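Local coordinates for TATA-binding protein (PDB 1MP9), which probably binds the TATA box of archaeal promoters as a general transcription factor, helping to activate genes transcribed by RNA polymerase, at residues Glu16-Thr21 with Asp78-Ala83; Arg35-Val40 with Leu50-Glu55; Ser61-Phe64 with Lys68-Val71. One frame throughout, in Å; residues are numbered along the deposited sequence.

Interaction 1. Residues Glu16-Thr21 with Asp78-Ala83; sequences ENIVAT and DELIKA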
loop_
_atom_site.group_PDB
_atom_site.type_symbol
_atom_site.label_atom_id
_atom_site.label_comp_id
_atom_site.label_asym_id
_atom_site.label_seq_id
_atom_site.Cartn_x
_atom_site.Cartn_y
_atom_site.Cartn_z
ATOM N N GLU A 16 -12.374 -2.708 10.364
ATOM C CA GLU A 16 -12.774 -1.309 10.274
ATOM C C GLU A 16 -13.905 -1.120 9.266
ATOM O O GLU A 16 -14.746 -0.257 9.444
ATOM C CB GLU A 16 -11.576 -0.459 9.830
ATOM C CG GLU A 16 -10.356 -0.513 10.775
ATOM C CD GLU A 16 -10.693 -0.031 12.180
ATOM O OE1 GLU A 16 -11.742 0.613 12.342
ATOM O OE2 GLU A 16 -9.918 -0.296 13.123
ATOM N N ASN A 17 -13.915 -1.905 8.192
ATOM C CA ASN A 17 -14.942 -1.731 7.187
ATOM C C ASN A 17 -14.980 -2.894 6.224
ATOM O O ASN A 17 -13.969 -3.530 5.949
ATOM C CB ASN A 17 -14.697 -0.464 6.351
ATOM C CG ASN A 17 -15.857 -0.162 5.426
ATOM O OD1 ASN A 17 -17.008 -0.292 5.831
ATOM N ND2 ASN A 17 -15.574 0.268 4.197
ATOM N N ILE A 18 -16.162 -3.157 5.707
ATOM C CA ILE A 18 -16.319 -4.214 4.726
ATOM C C ILE A 18 -17.020 -3.587 3.521
ATOM O O ILE A 18 -17.975 -2.824 3.688
ATOM C CB ILE A 18 -17.194 -5.349 5.262
ATOM C CG1 ILE A 18 -16.504 -6.024 6.455
ATOM C CG2 ILE A 18 -17.488 -6.361 4.118
ATOM C CD1 ILE A 18 -17.360 -7.032 7.154
ATOM N N VAL A 19 -16.527 -3.865 2.324
ATOM C CA VAL A 19 -17.195 -3.361 1.127
ATOM C C VAL A 19 -17.707 -4.618 0.453
ATOM O O VAL A 19 -16.925 -5.543 0.187
ATOM C CB VAL A 19 -16.226 -2.604 0.137
ATOM C CG1 VAL A 19 -17.026 -2.101 -1.115
ATOM C CG2 VAL A 19 -15.597 -1.405 0.823
ATOM N N ALA A 20 -19.012 -4.669 0.198
ATOM C CA ALA A 20 -19.585 -5.845 -0.452
ATOM C C ALA A 20 -20.533 -5.440 -1.585
ATOM O O ALA A 20 -21.014 -4.309 -1.645
ATOM C CB ALA A 20 -20.369 -6.731 0.593
ATOM N N THR A 21 -20.817 -6.413 -2.431
ATOM C CA THR A 21 -21.690 -6.261 -3.571
ATOM C C THR A 21 -22.939 -7.131 -3.408
ATOM O O THR A 21 -22.855 -8.260 -2.914
ATOM C CB THR A 21 -20.934 -6.681 -4.842
ATOM O OG1 THR A 21 -20.142 -5.579 -5.288
ATOM C CG2 THR A 21 -21.878 -7.055 -5.928
ATOM N N ASP A 78 -22.276 -10.276 10.247
ATOM C CA ASP A 78 -23.636 -10.151 10.769
ATOM C C ASP A 78 -24.192 -8.763 10.512
ATOM O O ASP A 78 -25.366 -8.601 10.118
ATOM C CB ASP A 78 -23.677 -10.440 12.269
ATOM C CG ASP A 78 -23.569 -11.902 12.559
ATOM O OD1 ASP A 78 -24.232 -12.678 11.833
ATOM O OD2 ASP A 78 -22.833 -12.285 13.492
ATOM N N GLU A 79 -23.345 -7.763 10.725
ATOM C CA GLU A 79 -23.749 -6.386 10.509
ATOM C C GLU A 79 -24.075 -6.170 9.026
ATOM O O GLU A 79 -25.049 -5.485 8.679
ATOM C CB GLU A 79 -22.634 -5.433 10.934
ATOM C CG GLU A 79 -23.145 -4.135 11.574
ATOM C CD GLU A 79 -22.170 -2.965 11.417
ATOM O OE1 GLU A 79 -20.997 -3.076 11.866
ATOM O OE2 GLU A 79 -22.590 -1.933 10.837
ATOM N N LEU A 80 -23.249 -6.745 8.160
ATOM C CA LEU A 80 -23.444 -6.624 6.730
ATOM C C LEU A 80 -24.793 -7.214 6.323
ATOM O O LEU A 80 -25.557 -6.583 5.603
ATOM C CB LEU A 80 -22.332 -7.364 5.983
ATOM C CG LEU A 80 -22.468 -7.446 4.460
ATOM C CD1 LEU A 80 -22.530 -6.066 3.875
ATOM C CD2 LEU A 80 -21.280 -8.208 3.870
ATOM N N ILE A 81 -25.059 -8.441 6.771
ATOM C CA ILE A 81 -26.310 -9.119 6.446
ATOM C C ILE A 81 -27.521 -8.361 6.938
ATOM O O ILE A 81 -28.505 -8.218 6.209
ATOM C CB ILE A 81 -26.309 -10.571 7.003
ATOM C CG1 ILE A 81 -25.295 -11.396 6.213
ATOM C CG2 ILE A 81 -27.714 -11.206 6.886
ATOM C CD1 ILE A 81 -25.062 -12.774 6.717
ATOM N N LYS A 82 -27.468 -7.837 8.157
ATOM C CA LYS A 82 -28.620 -7.106 8.672
ATOM C C LYS A 82 -28.849 -5.857 7.854
ATOM O O LYS A 82 -29.982 -5.485 7.574
ATOM C CB LYS A 82 -28.432 -6.722 10.138
ATOM C CG LYS A 82 -28.353 -7.909 11.087
ATOM C CD LYS A 82 -28.244 -7.435 12.533
ATOM C CE LYS A 82 -27.570 -8.490 13.409
ATOM N NZ LYS A 82 -27.810 -8.207 14.858
ATOM N N ALA A 83 -27.766 -5.193 7.482
ATOM C CA ALA A 83 -27.881 -3.986 6.676
ATOM C C ALA A 83 -28.494 -4.288 5.319
ATOM O O ALA A 83 -29.379 -3.582 4.858
ATOM C CB ALA A 83 -26.496 -3.354 6.494
#
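With chi1 at 174°, L80 carries CG anti to its own backbone nitrogen, and chi2 of 59° then splays the two methyls toward the strand, where I18 and A20 meet them. In I18, chi1 of -64° places CG1 and leaves CG2, the branch anti to the main-chain nitrogen, on the leucine's side. The contact is purely apolar, with no hydrogen bond between strand and helix. CD2 of L80 does most of the touching: it lies 3.7 Å from CB of A20 and 4.2 Å from CG2 of I18. Its sister methyl, CD1 of L80, comes within 4.0 Å of the same A20 CB, so the fork of the leucine sits closest to the alanine, with the isoleucine a little further off. I18 and A20 are two apart on the strand and turn to the same side, while V19 between them points away from the helix. The small alanine lets the leucine fork come close, although the backbones stay well separated, with CA of I18 and CA of L80 7.8 Å apart. V71 and I104, on the strands flanking 12-23, also touch L80, so this one helix residue spans three strands. N17 hydrogen-bonds E134 of the second subunit. At the beginning of 16-21, E16 and N17 both face V110 in a classic beta bulge. A helix laid on one side of a curved antiparallel sheet by buried aliphatic side chains is typical of the saddle-shaped TBP fold.

Interaction 2. Residues Arg35-Val40 with Leu50-Glu55; sequences RSVPNV and LIFRLE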
loop_
_atom_site.group_PDB
_atom_site.type_symbol
_atom_site.label_atom_id
_atom_site.label_comp_id
_atom_site.label_asym_id
_atom_site.label_seq_id
_atom_site.Cartn_x
_atom_site.Cartn_y
_atom_site.Cartn_z
ATOM N N ARG A 35 -37.471 9.023 -6.646
ATOM C CA ARG A 35 -38.780 9.619 -6.375
ATOM C C ARG A 35 -39.605 8.721 -5.455
ATOM O O ARG A 35 -40.321 9.215 -4.586
ATOM C CB ARG A 35 -39.562 9.881 -7.684
ATOM C CG ARG A 35 -38.933 10.929 -8.618
ATOM C CD ARG A 35 -39.815 11.207 -9.857
ATOM N NE ARG A 35 -41.104 11.768 -9.465
ATOM C CZ ARG A 35 -41.304 13.056 -9.206
ATOM N NH1 ARG A 35 -40.304 13.924 -9.314
ATOM N NH2 ARG A 35 -42.499 13.474 -8.800
ATOM N N SER A 36 -39.502 7.408 -5.636
ATOM C CA SER A 36 -40.274 6.488 -4.811
ATOM C C SER A 36 -39.778 6.334 -3.384
ATOM O O SER A 36 -40.575 6.323 -2.442
ATOM C CB SER A 36 -40.337 5.108 -5.455
ATOM O OG SER A 36 -41.187 5.144 -6.577
ATOM N N VAL A 37 -38.470 6.200 -3.221
ATOM C CA VAL A 37 -37.876 6.025 -1.900
ATOM C C VAL A 37 -37.527 7.376 -1.295
ATOM O O VAL A 37 -36.843 8.192 -1.896
ATOM C CB VAL A 37 -36.582 5.171 -1.971
ATOM C CG1 VAL A 37 -36.034 4.921 -0.578
ATOM C CG2 VAL A 37 -36.863 3.859 -2.692
ATOM N N PRO A 38 -37.995 7.625 -0.078
ATOM C CA PRO A 38 -37.700 8.898 0.567
ATOM C C PRO A 38 -36.247 9.064 0.989
ATOM O O PRO A 38 -35.542 8.092 1.296
ATOM C CB PRO A 38 -38.645 8.897 1.764
ATOM C CG PRO A 38 -38.687 7.476 2.151
ATOM C CD PRO A 38 -38.760 6.734 0.815
ATOM N N ASN A 39 -35.815 10.316 0.982
ATOM C CA ASN A 39 -34.486 10.700 1.411
ATOM C C ASN A 39 -33.277 9.971 0.826
ATOM O O ASN A 39 -32.344 9.636 1.560
ATOM C CB ASN A 39 -34.435 10.649 2.943
ATOM C CG ASN A 39 -35.536 11.498 3.591
ATOM O OD1 ASN A 39 -35.561 12.737 3.460
ATOM N ND2 ASN A 39 -36.458 10.835 4.273
ATOM N N VAL A 40 -33.289 9.706 -0.473
ATOM C CA VAL A 40 -32.133 9.086 -1.104
ATOM C C VAL A 40 -31.634 10.114 -2.104
ATOM O O VAL A 40 -32.318 11.091 -2.405
ATOM C CB VAL A 40 -32.470 7.761 -1.847
ATOM C CG1 VAL A 40 -32.885 6.686 -0.832
ATOM C CG2 VAL A 40 -33.560 7.994 -2.920
ATOM N N LEU A 50 -27.452 5.640 -7.266
ATOM C CA LEU A 50 -28.379 6.214 -6.309
ATOM C C LEU A 50 -27.736 5.911 -4.943
ATOM O O LEU A 50 -27.299 4.773 -4.674
ATOM C CB LEU A 50 -29.770 5.529 -6.394
ATOM C CG LEU A 50 -30.856 6.111 -5.483
ATOM C CD1 LEU A 50 -32.222 6.001 -6.194
ATOM C CD2 LEU A 50 -30.864 5.389 -4.124
ATOM N N ILE A 51 -27.701 6.921 -4.079
ATOM C CA ILE A 51 -27.087 6.789 -2.756
ATOM C C ILE A 51 -28.150 6.621 -1.685
ATOM O O ILE A 51 -28.979 7.516 -1.464
ATOM C CB ILE A 51 -26.227 8.028 -2.461
ATOM C CG1 ILE A 51 -25.203 8.167 -3.577
ATOM C CG2 ILE A 51 -25.565 7.913 -1.042
ATOM C CD1 ILE A 51 -24.456 9.504 -3.636
ATOM N N PHE A 52 -28.124 5.463 -1.034
ATOM C CA PHE A 52 -29.088 5.107 -0.005
ATOM C C PHE A 52 -28.316 5.038 1.307
ATOM O O PHE A 52 -27.442 4.213 1.463
ATOM C CB PHE A 52 -29.684 3.746 -0.360
ATOM C CG PHE A 52 -30.745 3.267 0.586
ATOM C CD1 PHE A 52 -32.065 3.145 0.163
ATOM C CD2 PHE A 52 -30.429 2.937 1.908
ATOM C CE1 PHE A 52 -33.053 2.704 1.036
ATOM C CE2 PHE A 52 -31.418 2.494 2.791
ATOM C CZ PHE A 52 -32.724 2.378 2.356
ATOM N N ARG A 53 -28.628 5.915 2.252
ATOM C CA ARG A 53 -27.904 5.921 3.519
ATOM C C ARG A 53 -28.749 5.410 4.661
ATOM O O ARG A 53 -29.921 5.769 4.793
ATOM C CB ARG A 53 -27.416 7.337 3.859
ATOM C CG ARG A 53 -26.416 7.920 2.878
ATOM C CD ARG A 53 -26.030 9.351 3.255
ATOM N NE ARG A 53 -24.869 9.824 2.502
ATOM C CZ ARG A 53 -24.927 10.536 1.379
ATOM N NH1 ARG A 53 -26.099 10.878 0.853
ATOM N NH2 ARG A 53 -23.804 10.908 0.779
ATOM N N LEU A 54 -28.161 4.540 5.473
ATOM C CA LEU A 54 -28.855 4.019 6.636
ATOM C C LEU A 54 -28.153 4.626 7.831
ATOM O O LEU A 54 -26.949 4.903 7.792
ATOM C CB LEU A 54 -28.769 2.503 6.695
ATOM C CG LEU A 54 -29.815 1.809 5.832
ATOM C CD1 LEU A 54 -29.605 0.308 5.827
ATOM C CD2 LEU A 54 -31.179 2.152 6.384
ATOM N N GLU A 55 -28.906 4.857 8.891
ATOM C CA GLU A 55 -28.313 5.436 10.075
ATOM C C GLU A 55 -28.285 4.379 11.156
ATOM O O GLU A 55 -29.144 3.503 11.192
ATOM C CB GLU A 55 -29.127 6.642 10.523
ATOM C CG GLU A 55 -28.296 7.637 11.273
ATOM C CD GLU A 55 -26.986 7.908 10.569
ATOM O OE1 GLU A 55 -27.014 8.250 9.366
ATOM O OE2 GLU A 55 -25.926 7.776 11.219
HETATM O O HOH W 1 -31.377 6.360 2.115
#
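This is a small apolar contact between V37 and V40, in the loop that leaves helix 30-36, and L50 and F52 on strand 50-54, the outermost strand at this end of the large sheet. V40 carries most of it. Its CB rests 3.7 Å from CD2 of L50 and 3.5 Å from the carbonyl O of I51, while CG2 turns to the leucine methyls. The other branch goes to the phenylalanine, with CG1 of V40 3.8 Å from CD1 of F52. V37, just past the end of the helix, crosses F52 at about a right angle and brings CG1 to 4.1 Å from CE1 of that ring. F52 swings its ring toward the loop with CG opposite the main-chain nitrogen (chi1 -178°), and T90 and L91 of helix 77-93 pack on it too. A water accepts a bond from N of R53 at 2.8 Å and gives a weak one to O of N39; it also lies above one face of the F52 ring, toward its rim. An alanine at V40 keeps CB but loses both branches, and would probably open a gap beside the F52 ring and the L50 methyls. L30 and M33 touch L50 from the helix. Strand, short helix, then a return through a loop to the sheet edge is the opening of the alpha-beta repeat from which the TBP fold is built.

Interaction 3. Residues Ser61-Phe64 with Lys68-Val71; sequences SLIF and KMVV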
loop_
_atom_site.group_PDB
_atom_site.type_symbol
_atom_site.label_atom_id
_atom_site.label_comp_id
_atom_site.label_asym_id
_atom_site.label_seq_id
_atom_site.Cartn_x
_atom_site.Cartn_y
_atom_site.Cartn_z
ATOM N N SER A 61 -25.312 2.623 0.885
ATOM C CA SER A 61 -25.567 1.694 -0.199
ATOM C C SER A 61 -25.589 2.499 -1.480
ATOM O O SER A 61 -26.261 3.529 -1.559
ATOM C CB SER A 61 -26.917 1.008 0.010
ATOM O OG SER A 61 -27.108 0.010 -0.980
ATOM N N LEU A 62 -24.825 2.065 -2.470
ATOM C CA LEU A 62 -24.801 2.758 -3.767
ATOM C C LEU A 62 -25.498 1.792 -4.714
ATOM O O LEU A 62 -25.037 0.652 -4.879
ATOM C CB LEU A 62 -23.358 3.003 -4.219
ATOM C CG LEU A 62 -22.496 3.705 -3.159
ATOM C CD1 LEU A 62 -21.072 3.789 -3.627
ATOM C CD2 LEU A 62 -23.043 5.130 -2.904
ATOM N N ILE A 63 -26.593 2.257 -5.329
ATOM C CA ILE A 63 -27.406 1.425 -6.205
ATOM C C ILE A 63 -27.279 1.830 -7.671
ATOM O O ILE A 63 -27.593 2.956 -8.058
ATOM C CB ILE A 63 -28.894 1.475 -5.728
ATOM C CG1 ILE A 63 -28.966 0.990 -4.279
ATOM C CG2 ILE A 63 -29.783 0.561 -6.576
ATOM C CD1 ILE A 63 -30.322 1.229 -3.599
ATOM N N PHE A 64 -26.809 0.900 -8.485
ATOM C CA PHE A 64 -26.618 1.180 -9.900
ATOM C C PHE A 64 -27.729 0.651 -10.806
ATOM O O PHE A 64 -28.462 -0.266 -10.429
ATOM C CB PHE A 64 -25.252 0.658 -10.343
ATOM C CG PHE A 64 -24.119 1.260 -9.572
ATOM C CD1 PHE A 64 -23.720 0.701 -8.344
ATOM C CD2 PHE A 64 -23.510 2.444 -10.011
ATOM C CE1 PHE A 64 -22.723 1.327 -7.553
ATOM C CE2 PHE A 64 -22.524 3.072 -9.239
ATOM C CZ PHE A 64 -22.131 2.522 -8.017
ATOM N N LYS A 68 -26.738 -3.764 -9.567
ATOM C CA LYS A 68 -25.637 -4.067 -8.678
ATOM C C LYS A 68 -25.722 -3.059 -7.547
ATOM O O LYS A 68 -25.932 -1.865 -7.784
ATOM C CB LYS A 68 -24.287 -3.892 -9.372
ATOM C CG LYS A 68 -23.124 -4.239 -8.434
ATOM C CD LYS A 68 -21.838 -3.483 -8.763
ATOM C CE LYS A 68 -21.240 -3.868 -10.088
ATOM N NZ LYS A 68 -19.857 -3.293 -10.216
ATOM N N MET A 69 -25.584 -3.531 -6.321
ATOM C CA MET A 69 -25.602 -2.613 -5.197
ATOM C C MET A 69 -24.272 -2.756 -4.421
ATOM O O MET A 69 -23.803 -3.867 -4.157
ATOM C CB MET A 69 -26.820 -2.935 -4.332
ATOM C CG MET A 69 -27.024 -2.056 -3.127
ATOM S SD MET A 69 -28.725 -2.316 -2.477
ATOM C CE MET A 69 -28.507 -3.971 -1.708
ATOM N N VAL A 70 -23.638 -1.636 -4.099
ATOM C CA VAL A 70 -22.409 -1.692 -3.318
ATOM C C VAL A 70 -22.786 -1.209 -1.918
ATOM O O VAL A 70 -23.357 -0.134 -1.776
ATOM C CB VAL A 70 -21.312 -0.775 -3.892
ATOM C CG1 VAL A 70 -20.085 -0.779 -2.919
ATOM C CG2 VAL A 70 -20.862 -1.284 -5.295
ATOM N N VAL A 71 -22.466 -2.003 -0.897
ATOM C CA VAL A 71 -22.781 -1.658 0.488
ATOM C C VAL A 71 -21.483 -1.480 1.265
ATOM O O VAL A 71 -20.603 -2.351 1.249
ATOM C CB VAL A 71 -23.655 -2.757 1.115
ATOM C CG1 VAL A 71 -23.974 -2.436 2.576
ATOM C CG2 VAL A 71 -24.966 -2.860 0.309
#
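Residues 61-63 and 68-71 run antiparallel at 163°, their axes 4.6 Å apart, as the two arms of a beta hairpin. L62 and V70 form the hydrogen-bonded pair: N of L62 reaches O of V70 at 2.7 Å, and N of V70 reaches O of L62 at 2.8 Å, both donors in the carbonyl plane. Nearer the turn, N of F64 bonds O of K68 at 3.0 Å, approaching almost head-on (C=O...N 172°). S61 with V71 and I63 with M69 are the non-hydrogen-bonded pairs, and their side chains share the face covered by helix 77-93, where I87 and L91 touch them. M69 lies alongside I63, pointing the same way, with SD 3.8 Å from CG1 of I63. Its chain also presses on the serine: OG of S61 is 3.0 Å from CG of M69 and 3.2 Å from its SD, a tight fit. On the other face L62 and V70 are cross-strand neighbours that touch through their CB atoms, and F126 of the second subunit packs on both. F64 turns the edge of its ring to the hairpin, with O of K68 3.4 Å from CD1 of F64 and close to the plane of the ring, while CE1 meets CG2 of V70. Straight main-chain bonds thus fix the register, and hydrophobic side chains fill both faces. The hydroxyl of S61 is the exception, buried among carbon and sulfur without a hydrogen-bond partner, which probably carries a modest energetic cost.

All three contacts belong to the first repeat and meet on one sheet. Interaction 3 lies between the other two: its centre lies about 12 Å from that of interaction 1 and 11 Å from that of interaction 2, which are themselves about 18 Å apart. O of A20 probably bonds N of V71 at 2.8 Å, joining interaction 3 to interaction 1; on its other flank O of F52 probably bonds N of S61 at 2.7 Å, joining it to interaction 2. Helix 77-93 backs the sheet in all three. Interactions 1 and 3 also reach the second subunit through the opposite face, which in TBP relatives is the DNA-binding one.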